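Local coordinates for trafficking protein particle complex subunit 3 (Naegleria fowleri, PDB 6AQ3) that probably serves as a core subunit of the TRAPP complex in vesicle trafficking and carries covalently bound palmitic acid, at residues E163-K168 with E178-L183; A51-L56 with K139-S144. All coordinates share one frame; numbering follows the deposited sequence.

Contact 1 of 2, residues E163-K168 with E178-L183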
loop_
_atom_site.group_PDB
_atom_site.type_symbol
_atom_site.label_atom_id
_atom_site.label_comp_id
_atom_site.label_asym_id
_atom_site.label_seq_id
_atom_site.Cartn_x
_atom_site.Cartn_y
_atom_site.Cartn_z
ATOM N N GLU C 163 12.573 5.659 20.371
ATOM C CA GLU C 163 11.512 4.685 20.574
ATOM C C GLU C 163 10.187 5.382 20.269
ATOM O O GLU C 163 9.964 6.529 20.681
ATOM C CB GLU C 163 11.541 4.135 22.001
ATOM C CG GLU C 163 12.615 3.068 22.215
ATOM C CD GLU C 163 12.764 2.648 23.673
ATOM O OE1 GLU C 163 13.828 2.116 24.036
ATOM O OE2 GLU C 163 11.846 2.897 24.472
ATOM N N CYS C 164 9.327 4.714 19.516
ATOM C CA CYS C 164 8.096 5.316 19.014
ATOM C C CYS C 164 6.980 4.280 19.067
ATOM O O CYS C 164 7.064 3.247 18.389
ATOM C CB CYS C 164 8.298 5.829 17.586
ATOM S SG CYS C 164 6.836 6.589 16.900
ATOM N N GLU C 165 5.946 4.547 19.873
ATOM C CA GLU C 165 4.868 3.587 20.079
ATOM C C GLU C 165 3.510 4.274 20.100
ATOM O O GLU C 165 3.384 5.454 20.446
ATOM C CB GLU C 165 5.038 2.789 21.379
ATOM C CG GLU C 165 5.095 3.655 22.640
ATOM C CD GLU C 165 6.513 4.119 22.988
ATOM O OE1 GLU C 165 7.479 3.564 22.415
ATOM O OE2 GLU C 165 6.667 5.030 23.845
ATOM N N TYR C 166 2.493 3.506 19.706
ATOM C CA TYR C 166 1.114 3.958 19.789
ATOM C C TYR C 166 0.651 3.942 21.243
ATOM O O TYR C 166 0.979 3.033 22.011
ATOM C CB TYR C 166 0.204 3.055 18.942
ATOM C CG TYR C 166 -0.330 3.705 17.684
ATOM C CD1 TYR C 166 -1.429 4.574 17.733
ATOM C CD2 TYR C 166 0.259 3.446 16.439
ATOM C CE1 TYR C 166 -1.924 5.187 16.579
ATOM C CE2 TYR C 166 -0.220 4.050 15.267
ATOM C CZ TYR C 166 -1.307 4.911 15.349
ATOM O OH TYR C 166 -1.769 5.486 14.197
ATOM N N LYS C 167 -0.102 4.958 21.625
ATOM C CA LYS C 167 -0.719 4.997 22.939
ATOM C C LYS C 167 -2.239 5.022 22.892
ATOM O O LYS C 167 -2.879 4.460 23.782
ATOM C CB LYS C 167 -0.206 6.213 23.730
ATOM C CG LYS C 167 1.318 6.272 23.838
ATOM C CD LYS C 167 1.829 5.772 25.188
ATOM C CE LYS C 167 2.416 4.361 25.095
ATOM N NZ LYS C 167 3.008 3.910 26.393
ATOM N N LYS C 168 -2.834 5.661 21.889
ATOM C CA LYS C 168 -4.280 5.742 21.764
ATOM C C LYS C 168 -4.647 5.610 20.293
ATOM O O LYS C 168 -3.942 6.142 19.433
ATOM C CB LYS C 168 -4.808 7.058 22.356
ATOM C CG LYS C 168 -4.727 7.097 23.874
ATOM C CD LYS C 168 -4.940 8.481 24.465
ATOM C CE LYS C 168 -6.370 8.958 24.273
ATOM N NZ LYS C 168 -6.664 10.188 25.068
ATOM N N GLU C 178 -2.843 8.810 19.192
ATOM C CA GLU C 178 -1.694 9.418 19.833
ATOM C C GLU C 178 -0.506 8.498 19.648
ATOM O O GLU C 178 -0.584 7.311 19.978
ATOM C CB GLU C 178 -1.943 9.664 21.323
ATOM C CG GLU C 178 -0.663 10.122 22.067
ATOM C CD GLU C 178 -0.892 10.437 23.539
ATOM O OE1 GLU C 178 -2.045 10.315 24.016
ATOM O OE2 GLU C 178 0.093 10.805 24.222
ATOM N N ILE C 179 0.588 9.050 19.135
ATOM C CA ILE C 179 1.843 8.330 18.957
ATOM C C ILE C 179 2.919 9.035 19.784
ATOM O O ILE C 179 3.072 10.257 19.692
ATOM C CB ILE C 179 2.232 8.272 17.470
ATOM C CG1 ILE C 179 1.237 7.396 16.711
ATOM C CG2 ILE C 179 3.647 7.736 17.328
ATOM C CD1 ILE C 179 1.425 7.388 15.200
ATOM N N ARG C 180 3.643 8.271 20.595
ATOM C CA ARG C 180 4.672 8.786 21.483
ATOM C C ARG C 180 6.031 8.618 20.822
ATOM O O ARG C 180 6.329 7.550 20.282
ATOM C CB ARG C 180 4.668 8.037 22.814
ATOM C CG ARG C 180 5.511 8.679 23.922
ATOM C CD ARG C 180 4.887 10.003 24.296
ATOM N NE ARG C 180 5.440 10.569 25.514
ATOM C CZ ARG C 180 5.139 11.778 25.972
ATOM N NH1 ARG C 180 4.280 12.544 25.315
ATOM N NH2 ARG C 180 5.694 12.220 27.095
ATOM N N VAL C 181 6.853 9.664 20.874
ATOM C CA VAL C 181 8.200 9.637 20.308
ATOM C C VAL C 181 9.167 10.041 21.411
ATOM O O VAL C 181 9.061 11.153 21.941
ATOM C CB VAL C 181 8.346 10.579 19.099
ATOM C CG1 VAL C 181 9.699 10.392 18.461
ATOM C CG2 VAL C 181 7.213 10.335 18.064
ATOM N N ARG C 182 10.120 9.157 21.735
ATOM C CA ARG C 182 11.086 9.370 22.813
ATOM C C ARG C 182 12.514 9.199 22.306
ATOM O O ARG C 182 12.827 8.212 21.634
ATOM C CB ARG C 182 10.810 8.413 23.976
ATOM C CG ARG C 182 9.433 8.668 24.579
ATOM C CD ARG C 182 9.057 7.766 25.740
ATOM N NE ARG C 182 8.775 6.402 25.294
ATOM C CZ ARG C 182 9.590 5.365 25.459
ATOM N NH1 ARG C 182 10.763 5.523 26.081
ATOM N NH2 ARG C 182 9.216 4.165 25.010
ATOM N N LEU C 183 13.370 10.178 22.614
ATOM C CA LEU C 183 14.779 10.119 22.242
ATOM C C LEU C 183 15.581 9.253 23.216
ATOM O O LEU C 183 15.555 9.478 24.431
ATOM C CB LEU C 183 15.377 11.525 22.205
ATOM C CG LEU C 183 16.893 11.539 22.017
ATOM C CD1 LEU C 183 17.198 11.162 20.575
ATOM C CD2 LEU C 183 17.501 12.896 22.360
#
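Strands 160-168 and 177-186 form an antiparallel beta hairpin, and across its segments the two faces differ sharply in chemistry. On one face Arg182, its chain bent at chi3 (-72°), lays its guanidinium between two carboxylates in a salt-bridge network. It takes Glu165 side-on, NE and NH2 both reaching the single oxygen OE2 at 2.9 Å and within the guanidinium plane; NE meets the syn lone pair, whereas NH2 arrives from above the carboxylate plane. Glu165 bends back to this position with CG in the crowded place between backbone N and carbonyl carbon (chi1 59°). Glu163, two residues earlier on the same strand, is extended beyond CG; its carboxylate is turned 80° from the guanidinium, and its OE2 offers the anti lone pair to Arg182 NH2 at 3.0 Å.

The face bearing Cys164, Tyr166, Ile179 and Val181 is largely apolar. Ile179 sets CG1 squarely above the Tyr166 ring, 3.7 Å from the centroid, a CH-pi contact, while its other branch, CG2, touches Cys164 SG at 3.4 Å. Cys148 and Ile151 of helix 146-157 cover Cys164. Toward the turn, Lys167 and Lys168 both face Glu178 in a classic beta bulge: Lys167 N donates to Glu178 O at 2.9 Å, Lys168 N only weakly. Arg180 leads away to a salt bridge with Glu116 and a hydrogen bond to Ser118 of strand 116-121. Two carboxylates sharing one guanidinium probably keep both glutamates ionised, while the face of Cys164, Tyr166 and Ile179 packs on helix 146-157 largely through apolar contact.

Contact 2 of 2, residues A51-L56 with K139-S144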
loop_
_atom_site.group_PDB
_atom_site.type_symbol
_atom_site.label_atom_id
_atom_site.label_comp_id
_atom_site.label_asym_id
_atom_site.label_seq_id
_atom_site.Cartn_x
_atom_site.Cartn_y
_atom_site.Cartn_z
ATOM N N ALA C 51 2.966 -9.804 18.551
ATOM C CA ALA C 51 3.923 -10.045 17.473
ATOM C C ALA C 51 3.486 -9.350 16.192
ATOM O O ALA C 51 4.329 -8.949 15.382
ATOM C CB ALA C 51 4.110 -11.536 17.239
ATOM N N ILE C 52 2.176 -9.257 15.964
ATOM C CA ILE C 52 1.683 -8.527 14.798
ATOM C C ILE C 52 2.081 -7.065 14.892
ATOM O O ILE C 52 2.602 -6.480 13.933
ATOM C CB ILE C 52 0.160 -8.668 14.671
ATOM C CG1 ILE C 52 -0.216 -10.096 14.334
ATOM C CG2 ILE C 52 -0.389 -7.631 13.647
ATOM C CD1 ILE C 52 -1.703 -10.310 14.268
ATOM N N ASN C 53 1.809 -6.441 16.039
ATOM C CA ASN C 53 2.245 -5.064 16.255
ATOM C C ASN C 53 3.733 -4.909 15.937
ATOM O O ASN C 53 4.137 -4.019 15.181
ATOM C CB ASN C 53 1.952 -4.642 17.706
ATOM C CG ASN C 53 0.459 -4.416 17.946
ATOM O OD1 ASN C 53 -0.320 -4.297 16.984
ATOM N ND2 ASN C 53 0.062 -4.282 19.212
ATOM N N THR C 54 4.556 -5.815 16.466
ATOM C CA THR C 54 6.004 -5.722 16.284
ATOM C C THR C 54 6.415 -5.873 14.823
ATOM O O THR C 54 7.279 -5.132 14.342
ATOM C CB THR C 54 6.681 -6.765 17.163
ATOM O OG1 THR C 54 6.408 -6.434 18.531
ATOM C CG2 THR C 54 8.191 -6.816 16.908
ATOM N N GLN C 55 5.826 -6.825 14.098
ATOM C CA GLN C 55 6.190 -6.996 12.694
ATOM C C GLN C 55 5.751 -5.810 11.842
ATOM O O GLN C 55 6.424 -5.465 10.861
ATOM C CB GLN C 55 5.592 -8.290 12.159
ATOM C CG GLN C 55 6.395 -9.493 12.558
ATOM C CD GLN C 55 7.789 -9.436 11.976
ATOM O OE1 GLN C 55 7.955 -9.244 10.763
ATOM N NE2 GLN C 55 8.803 -9.581 12.833
ATOM N N LEU C 56 4.621 -5.184 12.185
ATOM C CA LEU C 56 4.190 -4.003 11.455
ATOM C C LEU C 56 5.194 -2.876 11.654
ATOM O O LEU C 56 5.524 -2.144 10.710
ATOM C CB LEU C 56 2.780 -3.589 11.914
ATOM C CG LEU C 56 1.643 -4.509 11.445
ATOM C CD1 LEU C 56 0.259 -4.142 12.049
ATOM C CD2 LEU C 56 1.600 -4.471 9.906
ATOM N N LYS C 139 -7.248 -7.268 22.713
ATOM C CA LYS C 139 -5.832 -7.568 22.583
ATOM C C LYS C 139 -5.012 -6.374 22.125
ATOM O O LYS C 139 -3.782 -6.486 22.009
ATOM C CB LYS C 139 -5.643 -8.753 21.632
ATOM C CG LYS C 139 -6.102 -10.093 22.226
ATOM C CD LYS C 139 -5.951 -11.204 21.195
ATOM C CE LYS C 139 -6.770 -12.444 21.538
ATOM N NZ LYS C 139 -7.448 -13.007 20.316
ATOM N N ARG C 140 -5.656 -5.237 21.869
ATOM C CA ARG C 140 -4.978 -3.979 21.540
ATOM C C ARG C 140 -4.038 -4.130 20.338
ATOM O O ARG C 140 -2.862 -3.755 20.377
ATOM C CB ARG C 140 -4.241 -3.408 22.761
ATOM C CG ARG C 140 -5.232 -2.786 23.745
ATOM C CD ARG C 140 -4.620 -1.972 24.861
ATOM N NE ARG C 140 -4.214 -0.667 24.340
ATOM C CZ ARG C 140 -5.025 0.384 24.240
ATOM N NH1 ARG C 140 -6.300 0.286 24.611
ATOM N NH2 ARG C 140 -4.574 1.528 23.750
ATOM N N LEU C 141 -4.584 -4.625 19.233
ATOM C CA LEU C 141 -3.902 -4.444 17.959
ATOM C C LEU C 141 -3.733 -2.958 17.682
ATOM O O LEU C 141 -4.661 -2.163 17.875
ATOM C CB LEU C 141 -4.725 -5.071 16.831
ATOM C CG LEU C 141 -4.347 -4.726 15.396
ATOM C CD1 LEU C 141 -3.090 -5.484 15.011
ATOM C CD2 LEU C 141 -5.524 -5.044 14.452
ATOM N N TYR C 142 -2.547 -2.574 17.233
ATOM C CA TYR C 142 -2.342 -1.214 16.744
ATOM C C TYR C 142 -2.294 -1.295 15.222
ATOM O O TYR C 142 -1.224 -1.418 14.605
ATOM C CB TYR C 142 -1.097 -0.584 17.351
ATOM C CG TYR C 142 -1.319 -0.131 18.773
ATOM C CD1 TYR C 142 -2.318 0.801 19.075
ATOM C CD2 TYR C 142 -0.512 -0.605 19.819
ATOM C CE1 TYR C 142 -2.526 1.241 20.389
ATOM C CE2 TYR C 142 -0.711 -0.173 21.146
ATOM C CZ TYR C 142 -1.723 0.750 21.415
ATOM O OH TYR C 142 -1.943 1.189 22.696
ATOM N N TYR C 143 -3.484 -1.177 14.630
ATOM C CA TYR C 143 -3.688 -1.389 13.202
ATOM C C TYR C 143 -2.673 -0.639 12.343
ATOM O O TYR C 143 -2.195 -1.174 11.337
ATOM C CB TYR C 143 -5.107 -0.959 12.838
ATOM C CG TYR C 143 -5.496 -1.295 11.419
ATOM C CD1 TYR C 143 -6.008 -2.547 11.089
ATOM C CD2 TYR C 143 -5.323 -0.368 10.408
ATOM C CE1 TYR C 143 -6.370 -2.856 9.768
ATOM C CE2 TYR C 143 -5.661 -0.659 9.123
ATOM C CZ TYR C 143 -6.181 -1.901 8.801
ATOM O OH TYR C 143 -6.494 -2.156 7.498
ATOM N N SER C 144 -2.332 0.597 12.721
ATOM C CA SER C 144 -1.435 1.458 11.953
ATOM C C SER C 144 -0.004 1.481 12.482
ATOM O O SER C 144 0.715 2.456 12.232
ATOM C CB SER C 144 -1.961 2.886 11.932
ATOM O OG SER C 144 -3.195 2.945 11.281
#
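In this TRAPP-component fold, helix 49-75 packs against the loop between helices 134-138 and 146-157, which opens with a Schellman motif: Arg140 leaves helix 134-138 with positive phi (56°). Along 51-56 the touching residues are Ile52, Asn53 and Leu56, on the side of the helix turned to the loop. Ile52 comes first. Its CG2 branch, anti to the backbone N, meets Leu141 CD1 at 3.7 Å, the two side chains crossing obliquely; Leu141 swings its CG anti to its own N (chi1 167°) and thereby brings CD1 up to the helix, where Val49 also touches it.

Asn53 is the polar centre. With CG anti to the carbonyl carbon (chi1 -73°), its carboxamide extends to the loop backbone and bonds it at both ends. OD1 accepts from Tyr142 N at 2.8 Å along a nearly straight N-H (171°), although that donor stands above the amide's carbonyl plane. ND2 donates to Arg140 O at 3.2 Å, in the amide plane and onto a lone pair. Bonded at both ends, the carboxamide has its flip settled and holds the backbone on the two sides of Leu141. Leu141 CD1 also lies against OD1, giving this amide an apolar flank, and the backbone O of Asn53 accepts from Asn145 just beyond the loop segment.

One turn on, Leu56 presents CD1 to the carbonyl oxygens of Tyr142 and Tyr143 while Tyr35 and Met42 of helix 25-42 pack against its side chain. Within the loop, the Tyr142 ring carries its hydroxyl up to Arg140, whose NH2 donates to Tyr142 OH at 2.9 Å, the hydroxyl oxygen lying close to the guanidinium plane.

Overall arrangement
After helix 25-42 the chain forms helix 49-75, whose early turns wait through 82 residues, including helix 85-101 and strands 106-108 and 116-121, before the loop after helix 134-138 returns to close contact 2. Helix 146-157 follows, then strand 160-168 and strand 177-186 close contact 1 across an eight-residue connection. The contacts are therefore in series, neither nested nor crossed: one is a long-range tie between helix 49-75 and the loop before helix 146-157, the other a local hairpin at the sheet's edge. Their centres lie about 14 Å apart, and they meet where Tyr166 CB packs on Tyr142 CD1 at 3.4 Å, joining the loop to the sheet.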